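Local coordinates for ribosome maturation protein SDO1 homolog (PDB 2WBM) that probably binds the ribosome and takes part in its maturation, as an archaeal homologue of the Shwachman-Bodian-Diamond syndrome protein, at residues 189-194 and 240-245. Numbering follows the deposited sequence.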
loop_
_atom_site.group_PDB
_atom_site.type_symbol
_atom_site.label_atom_id
_atom_site.label_comp_id
_atom_site.label_asym_id
_atom_site.label_seq_id
_atom_site.Cartn_x
_atom_site.Cartn_y
_atom_site.Cartn_z
ATOM N N ILE A 189 19.016 -2.891 -21.213
ATOM C CA ILE A 189 20.281 -3.056 -20.508
ATOM C C ILE A 189 21.148 -4.050 -21.259
ATOM O O ILE A 189 20.639 -4.916 -21.979
ATOM C CB ILE A 189 20.072 -3.509 -19.027
ATOM C CG1 ILE A 189 19.642 -4.985 -18.950
ATOM C CG2 ILE A 189 19.033 -2.620 -18.325
ATOM C CD1 ILE A 189 19.593 -5.546 -17.534
ATOM N N LYS A 190 22.454 -3.891 -21.113
ATOM C CA LYS A 190 23.431 -4.794 -21.706
ATOM C C LYS A 190 24.411 -5.166 -20.604
ATOM O O LYS A 190 25.045 -4.272 -20.021
ATOM C CB LYS A 190 24.159 -4.080 -22.847
ATOM C CG LYS A 190 25.170 -4.927 -23.604
ATOM C CD LYS A 190 25.848 -4.090 -24.684
ATOM C CE LYS A 190 26.609 -4.954 -25.663
ATOM N NZ LYS A 190 27.691 -5.720 -25.001
ATOM N N ILE A 191 24.537 -6.452 -20.323
ATOM C CA ILE A 191 25.470 -6.865 -19.286
ATOM C C ILE A 191 26.281 -8.077 -19.738
ATOM O O ILE A 191 25.865 -8.824 -20.627
ATOM C CB ILE A 191 24.736 -7.185 -17.964
ATOM C CG1 ILE A 191 23.725 -8.306 -18.177
ATOM C CG2 ILE A 191 24.053 -5.932 -17.370
ATOM C CD1 ILE A 191 23.506 -9.110 -16.937
ATOM N N PRO A 192 27.442 -8.294 -19.112
ATOM C CA PRO A 192 28.234 -9.443 -19.517
ATOM C C PRO A 192 27.459 -10.734 -19.277
ATOM O O PRO A 192 26.649 -10.802 -18.351
ATOM C CB PRO A 192 29.440 -9.386 -18.584
ATOM C CG PRO A 192 29.419 -8.014 -17.969
ATOM C CD PRO A 192 27.991 -7.622 -17.924
ATOM N N GLY A 193 27.694 -11.732 -20.124
ATOM C CA GLY A 193 26.966 -13.006 -20.060
ATOM C C GLY A 193 27.045 -13.719 -18.720
ATOM O O GLY A 193 26.077 -14.362 -18.300
ATOM N N GLU A 194 28.187 -13.588 -18.050
ATOM C CA GLU A 194 28.441 -14.190 -16.729
ATOM C C GLU A 194 27.457 -13.711 -15.660
ATOM O O GLU A 194 27.211 -14.407 -14.671
ATOM C CB GLU A 194 29.854 -13.844 -16.247
ATOM C CG GLU A 194 30.998 -14.426 -17.085
ATOM C CD GLU A 194 31.407 -13.547 -18.271
ATOM O OE1 GLU A 194 30.625 -12.659 -18.690
ATOM O OE2 GLU A 194 32.523 -13.761 -18.791
ATOM N N GLU A 240 26.132 -1.707 -9.332
ATOM C CA GLU A 240 26.754 -2.329 -8.159
ATOM C C GLU A 240 26.946 -3.837 -8.350
ATOM O O GLU A 240 28.001 -4.389 -8.014
ATOM C CB GLU A 240 25.960 -2.024 -6.885
ATOM C CG GLU A 240 26.230 -0.628 -6.328
ATOM C CD GLU A 240 25.191 -0.153 -5.309
ATOM O OE1 GLU A 240 24.339 -0.956 -4.873
ATOM O OE2 GLU A 240 25.231 1.042 -4.941
ATOM N N LEU A 241 25.936 -4.483 -8.916
ATOM C CA LEU A 241 25.994 -5.906 -9.233
ATOM C C LEU A 241 27.147 -6.264 -10.170
ATOM O O LEU A 241 27.914 -7.198 -9.903
ATOM C CB LEU A 241 24.676 -6.353 -9.863
ATOM C CG LEU A 241 24.584 -7.840 -10.208
ATOM C CD1 LEU A 241 24.464 -8.703 -8.930
ATOM C CD2 LEU A 241 23.443 -8.081 -11.168
ATOM N N THR A 242 27.263 -5.502 -11.251
ATOM C CA THR A 242 28.157 -5.814 -12.361
ATOM C C THR A 242 29.495 -5.108 -12.193
ATOM O O THR A 242 30.350 -5.163 -13.077
ATOM C CB THR A 242 27.548 -5.368 -13.708
ATOM O OG1 THR A 242 27.289 -3.957 -13.667
ATOM C CG2 THR A 242 26.254 -6.137 -14.028
ATOM N N GLY A 243 29.665 -4.432 -11.058
ATOM C CA GLY A 243 30.882 -3.657 -10.783
ATOM C C GLY A 243 31.152 -2.647 -11.886
ATOM O O GLY A 243 32.300 -2.441 -12.276
ATOM N N GLY A 244 30.087 -2.034 -12.403
ATOM C CA GLY A 244 30.211 -1.004 -13.427
ATOM C C GLY A 244 30.142 -1.538 -14.845
ATOM O O GLY A 244 30.133 -0.760 -15.805
ATOM N N ASN A 245 30.094 -2.860 -14.988
ATOM C CA ASN A 245 30.050 -3.478 -16.315
ATOM C C ASN A 245 28.624 -3.602 -16.827
ATOM O O ASN A 245 28.091 -4.700 -16.983
ATOM C CB ASN A 245 30.762 -4.829 -16.307
ATOM C CG ASN A 245 32.244 -4.693 -16.085
ATOM O OD1 ASN A 245 33.006 -4.492 -17.029
ATOM N ND2 ASN A 245 32.670 -4.798 -14.833
#
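Ile-191 and Asn-245 bring the two backbones closest, their CA atoms 6.4 Å apart, where the end of strand 181-191 passes the loop that leads from helix 231-241 into strand 247-250. The helix ends in a Schellman motif that runs into a type I' turn, Thr-242 to Asn-245, delivering the chain to the sheet of the C-terminal domain antiparallel to strand 181-191. Gly-243 and Gly-244 both have positive phi, and at Gly-244 a side chain would press on the preceding carbonyl, so glycine suits the turn. The two segments meet through van der Waals contacts, one of them against a carbonyl oxygen. Pro-192, which has no N-H to satisfy as the strand ends, sets its ring against Asn-245: Pro-192 CD lies 3.1 Å from the backbone O of Asn-245, and Pro-192 CG meets Asn-245 CB at 3.8 Å. Deeper in, the branched Ile-191 and Thr-242 cross at about a right angle and touch by their CG2 methyls, 4.0 Å apart. Threonine serves both needs here: OG1 sits between the backbone N and the carbonyl carbon (chi1 58°) and hydrogen-bonds to the O of Leu-238 in the last helical turn, which leaves CG2 beside the backbone N, facing Ile-191. Asn-245 closes the turn twice over: its backbone N and its ND2 both donate to the O of Thr-242, the ND2 bond being 2.9 Å long and nearly straight at 163°, with that oxygen in the amide plane.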